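PDB 5AX6: CofB from Escherichia coli, which is a minor pilin of the CFA/III type IVb pilus of enterotoxigenic bacteria, forms a homotrimer and probably takes part in pilus assembly. Local coordinates for residues L63-N76 / Y181-L195. Sequence-based numbering, arbitrary orientation.
Sequences LNSTMSTNASEFIN and YVVERNSSGAAGWRL
Residues 63-76, mostly irregular and ending in edge strand 75-76, run over a β-hairpin of the pilin-domain antiparallel sheet, formed by strands 179-185 and 194-198, paired through E184 and R194, and the loop joining them. The backbones come nearest at T69 and A191, whose CA atoms lie 4.7 Å apart; no clear direct hydrogen bond joins the segments. Two waters lie between them instead, one within hydrogen-bonding distance of M67 O and W193 O, the other of S68 O and A191 O.

M67 points into the hairpin. Its SD lies 4.0 Å from V183 CG1, the two side chains crossing at about a right angle, and the bend at the last torsion (chi3 60°) turns CE toward W193 CB; L195 CD2 closes on the same sulfur. L195 CD1 packs against L63 O, 3.6 Å away. That carbonyl lies over one face of the Y181 ring, offset toward its rim, and L63 CB touches Y181 OH at 3.4 Å. The hydroxyl also hydrogen-bonds Q48 of the second subunit; a leucine in place of Y181 would probably deprive Q48 of this intersubunit partner and leave L63 more loosely packed.

Near the hairpin turn, F74 holds CG between its backbone N and carbonyl carbon (chi1 65°), which lays the ring beside 190-191: CE1 meets A190 CB at 3.9 Å, and CZ reaches A191 CB at 4.0 Å.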
# COMPACT_ATOMS: atom_id res chain seq x y z
N LEU A 63 42.39 16.20 -0.98
CA LEU A 63 42.23 16.76 0.36
C LEU A 63 43.52 17.36 0.92
O LEU A 63 43.50 18.22 1.82
CB LEU A 63 41.72 15.68 1.32
CG LEU A 63 40.22 15.40 1.27
CD1 LEU A 63 39.91 14.06 1.94
CD2 LEU A 63 39.45 16.53 1.94
N ASN A 64 44.66 16.92 0.38
CA ASN A 64 45.94 17.35 0.91
C ASN A 64 46.57 18.48 0.12
O ASN A 64 47.63 18.98 0.49
CB ASN A 64 46.89 16.15 0.99
CG ASN A 64 46.40 15.09 1.95
OD1 ASN A 64 46.24 15.36 3.14
ND2 ASN A 64 46.13 13.90 1.43
N SER A 65 45.92 18.91 -0.95
CA SER A 65 46.46 19.97 -1.80
C SER A 65 46.20 21.33 -1.19
O SER A 65 45.36 21.47 -0.30
CB SER A 65 45.85 19.90 -3.20
OG SER A 65 46.13 18.66 -3.80
N THR A 66 46.92 22.34 -1.69
CA THR A 66 46.80 23.70 -1.20
C THR A 66 45.38 24.26 -1.34
O THR A 66 44.80 24.19 -2.42
CB THR A 66 47.72 24.65 -1.96
OG1 THR A 66 48.99 24.02 -2.17
CG2 THR A 66 47.89 25.96 -1.17
N MET A 67 44.87 24.83 -0.25
CA MET A 67 43.58 25.50 -0.26
C MET A 67 43.68 26.83 -1.00
O MET A 67 44.72 27.48 -0.95
CB MET A 67 43.09 25.73 1.17
CG MET A 67 42.74 24.46 1.93
SD MET A 67 42.33 24.80 3.66
CE MET A 67 40.94 25.90 3.44
N SER A 68 42.60 27.23 -1.66
CA SER A 68 42.58 28.49 -2.39
C SER A 68 42.87 29.70 -1.50
O SER A 68 42.53 29.70 -0.32
CB SER A 68 41.23 28.68 -3.07
OG SER A 68 41.19 29.91 -3.77
N THR A 69 43.50 30.73 -2.07
CA THR A 69 43.73 31.99 -1.36
C THR A 69 42.99 33.12 -2.03
O THR A 69 43.19 34.29 -1.71
CB THR A 69 45.22 32.35 -1.33
OG1 THR A 69 45.70 32.49 -2.67
CG2 THR A 69 46.03 31.28 -0.60
N ASN A 70 42.14 32.76 -2.99
CA ASN A 70 41.52 33.73 -3.91
C ASN A 70 40.04 33.90 -3.58
O ASN A 70 39.29 32.92 -3.60
CB ASN A 70 41.75 33.24 -5.35
CG ASN A 70 41.30 34.22 -6.41
OD1 ASN A 70 40.32 34.95 -6.23
ND2 ASN A 70 42.01 34.24 -7.53
N ALA A 71 39.60 35.12 -3.25
CA ALA A 71 38.24 35.33 -2.75
C ALA A 71 37.18 35.17 -3.83
O ALA A 71 35.97 35.16 -3.54
CB ALA A 71 38.12 36.71 -2.10
N SER A 72 37.62 35.06 -5.08
CA SER A 72 36.72 34.76 -6.18
C SER A 72 36.62 33.25 -6.40
O SER A 72 35.90 32.79 -7.27
CB SER A 72 37.20 35.44 -7.46
OG SER A 72 38.25 34.70 -8.05
N GLU A 73 37.37 32.50 -5.60
CA GLU A 73 37.32 31.03 -5.67
C GLU A 73 36.61 30.46 -4.46
O GLU A 73 35.61 29.76 -4.59
CB GLU A 73 38.74 30.45 -5.79
CG GLU A 73 39.41 30.88 -7.10
CD GLU A 73 40.85 30.41 -7.21
OE1 GLU A 73 41.40 29.87 -6.22
OE2 GLU A 73 41.43 30.60 -8.30
N PHE A 74 37.10 30.78 -3.26
CA PHE A 74 36.34 30.38 -2.08
C PHE A 74 35.19 31.35 -1.87
O PHE A 74 35.10 32.39 -2.53
CB PHE A 74 37.24 30.29 -0.83
CG PHE A 74 37.82 31.59 -0.38
CD1 PHE A 74 37.08 32.49 0.37
CD2 PHE A 74 39.15 31.90 -0.65
CE1 PHE A 74 37.64 33.69 0.82
CE2 PHE A 74 39.73 33.09 -0.20
CZ PHE A 74 38.97 33.98 0.53
N ILE A 75 34.31 31.01 -0.95
CA ILE A 75 33.16 31.85 -0.64
C ILE A 75 33.26 32.32 0.81
O ILE A 75 33.24 31.51 1.74
CB ILE A 75 31.85 31.08 -0.87
CG1 ILE A 75 31.70 30.77 -2.36
CG2 ILE A 75 30.63 31.88 -0.37
CD1 ILE A 75 30.47 29.90 -2.68
N ASN A 76 33.39 33.62 1.01
CA ASN A 76 33.48 34.13 2.36
C ASN A 76 32.10 34.02 3.01
O ASN A 76 31.08 34.21 2.35
CB ASN A 76 33.98 35.58 2.36
CG ASN A 76 34.59 35.98 3.68
OD1 ASN A 76 34.57 35.23 4.66
ND2 ASN A 76 35.14 37.19 3.73
N TYR A 181 40.03 18.21 8.80
CA TYR A 181 41.41 18.65 8.85
C TYR A 181 41.56 19.81 9.82
O TYR A 181 40.63 20.61 9.98
CB TYR A 181 41.92 19.08 7.47
CG TYR A 181 42.36 17.96 6.58
CD1 TYR A 181 43.70 17.77 6.27
CD2 TYR A 181 41.44 17.06 6.04
CE1 TYR A 181 44.11 16.74 5.44
CE2 TYR A 181 41.83 16.03 5.22
CZ TYR A 181 43.17 15.88 4.92
OH TYR A 181 43.56 14.84 4.10
N VAL A 182 42.72 19.90 10.44
CA VAL A 182 43.06 21.08 11.22
C VAL A 182 43.62 22.15 10.28
O VAL A 182 44.48 21.86 9.44
CB VAL A 182 44.09 20.75 12.32
CG1 VAL A 182 44.54 22.01 13.03
CG2 VAL A 182 43.51 19.75 13.30
N VAL A 183 43.12 23.37 10.40
CA VAL A 183 43.64 24.46 9.59
C VAL A 183 44.10 25.60 10.49
O VAL A 183 43.74 25.66 11.66
CB VAL A 183 42.60 24.95 8.55
CG1 VAL A 183 42.31 23.82 7.55
CG2 VAL A 183 41.31 25.42 9.23
N GLU A 184 44.91 26.49 9.93
CA GLU A 184 45.48 27.57 10.71
C GLU A 184 45.64 28.81 9.85
O GLU A 184 45.74 28.74 8.62
CB GLU A 184 46.83 27.16 11.30
CG GLU A 184 47.88 26.84 10.24
CD GLU A 184 49.21 26.37 10.81
OE1 GLU A 184 49.28 25.23 11.34
OE2 GLU A 184 50.19 27.13 10.72
N ARG A 185 45.68 29.96 10.51
CA ARG A 185 46.06 31.18 9.84
C ARG A 185 46.85 32.04 10.82
O ARG A 185 46.73 31.87 12.04
CB ARG A 185 44.85 31.93 9.31
CG ARG A 185 43.84 32.30 10.36
CD ARG A 185 42.60 32.90 9.72
NE ARG A 185 41.57 33.22 10.70
CZ ARG A 185 40.38 33.71 10.39
NH1 ARG A 185 40.05 33.93 9.12
NH2 ARG A 185 39.51 33.97 11.36
N ASN A 186 47.66 32.93 10.27
CA ASN A 186 48.55 33.75 11.09
C ASN A 186 47.80 34.93 11.67
O ASN A 186 48.17 35.46 12.71
CB ASN A 186 49.75 34.22 10.26
CG ASN A 186 50.63 33.06 9.81
OD1 ASN A 186 50.73 32.05 10.51
ND2 ASN A 186 51.26 33.19 8.64
N SER A 187 46.74 35.34 10.99
CA SER A 187 45.94 36.48 11.41
C SER A 187 44.45 36.15 11.36
O SER A 187 44.03 35.09 11.82
CB SER A 187 46.25 37.70 10.53
OG SER A 187 45.65 38.87 11.05
N SER A 188 43.65 37.05 10.80
CA SER A 188 42.20 36.90 10.88
C SER A 188 41.47 36.94 9.52
O SER A 188 40.25 37.09 9.48
CB SER A 188 41.63 38.00 11.79
OG SER A 188 40.29 37.72 12.16
N GLY A 189 42.21 36.77 8.43
CA GLY A 189 41.61 36.87 7.10
C GLY A 189 41.14 35.53 6.54
O GLY A 189 41.79 34.51 6.77
N ALA A 190 40.02 35.53 5.82
CA ALA A 190 39.48 34.29 5.25
C ALA A 190 40.44 33.69 4.22
O ALA A 190 40.46 32.48 4.02
CB ALA A 190 38.12 34.54 4.61
N ALA A 191 41.23 34.55 3.58
CA ALA A 191 42.22 34.08 2.61
C ALA A 191 43.49 33.52 3.27
O ALA A 191 44.34 32.95 2.60
CB ALA A 191 42.59 35.20 1.66
N GLY A 192 43.61 33.68 4.58
CA GLY A 192 44.81 33.26 5.28
C GLY A 192 44.86 31.79 5.68
O GLY A 192 45.91 31.28 6.04
N TRP A 193 43.71 31.11 5.63
CA TRP A 193 43.64 29.71 6.06
C TRP A 193 44.55 28.79 5.25
O TRP A 193 44.64 28.91 4.03
CB TRP A 193 42.20 29.19 5.93
CG TRP A 193 41.25 29.78 6.92
CD1 TRP A 193 40.18 30.60 6.65
CD2 TRP A 193 41.25 29.58 8.33
NE1 TRP A 193 39.53 30.92 7.81
CE2 TRP A 193 40.16 30.30 8.86
CE3 TRP A 193 42.07 28.85 9.21
CZ2 TRP A 193 39.88 30.33 10.23
CZ3 TRP A 193 41.78 28.87 10.56
CH2 TRP A 193 40.69 29.61 11.06
N ARG A 194 45.20 27.84 5.92
CA ARG A 194 45.98 26.81 5.25
C ARG A 194 45.96 25.54 6.09
O ARG A 194 45.68 25.59 7.28
CB ARG A 194 47.43 27.27 5.03
CG ARG A 194 48.17 27.48 6.35
CD ARG A 194 49.68 27.69 6.18
NE ARG A 194 50.26 28.03 7.47
CZ ARG A 194 50.28 29.27 7.97
NH1 ARG A 194 49.79 30.28 7.26
NH2 ARG A 194 50.81 29.49 9.16
N LEU A 195 46.24 24.41 5.46
CA LEU A 195 46.30 23.15 6.20
C LEU A 195 47.42 23.20 7.24
O LEU A 195 48.54 23.60 6.94
CB LEU A 195 46.51 21.97 5.25
CG LEU A 195 45.38 21.73 4.25
CD1 LEU A 195 45.78 20.65 3.26
CD2 LEU A 195 44.11 21.33 4.99
O HOH W 1 45.84 28.06 1.41
O HOH W 2 43.62 30.39 1.95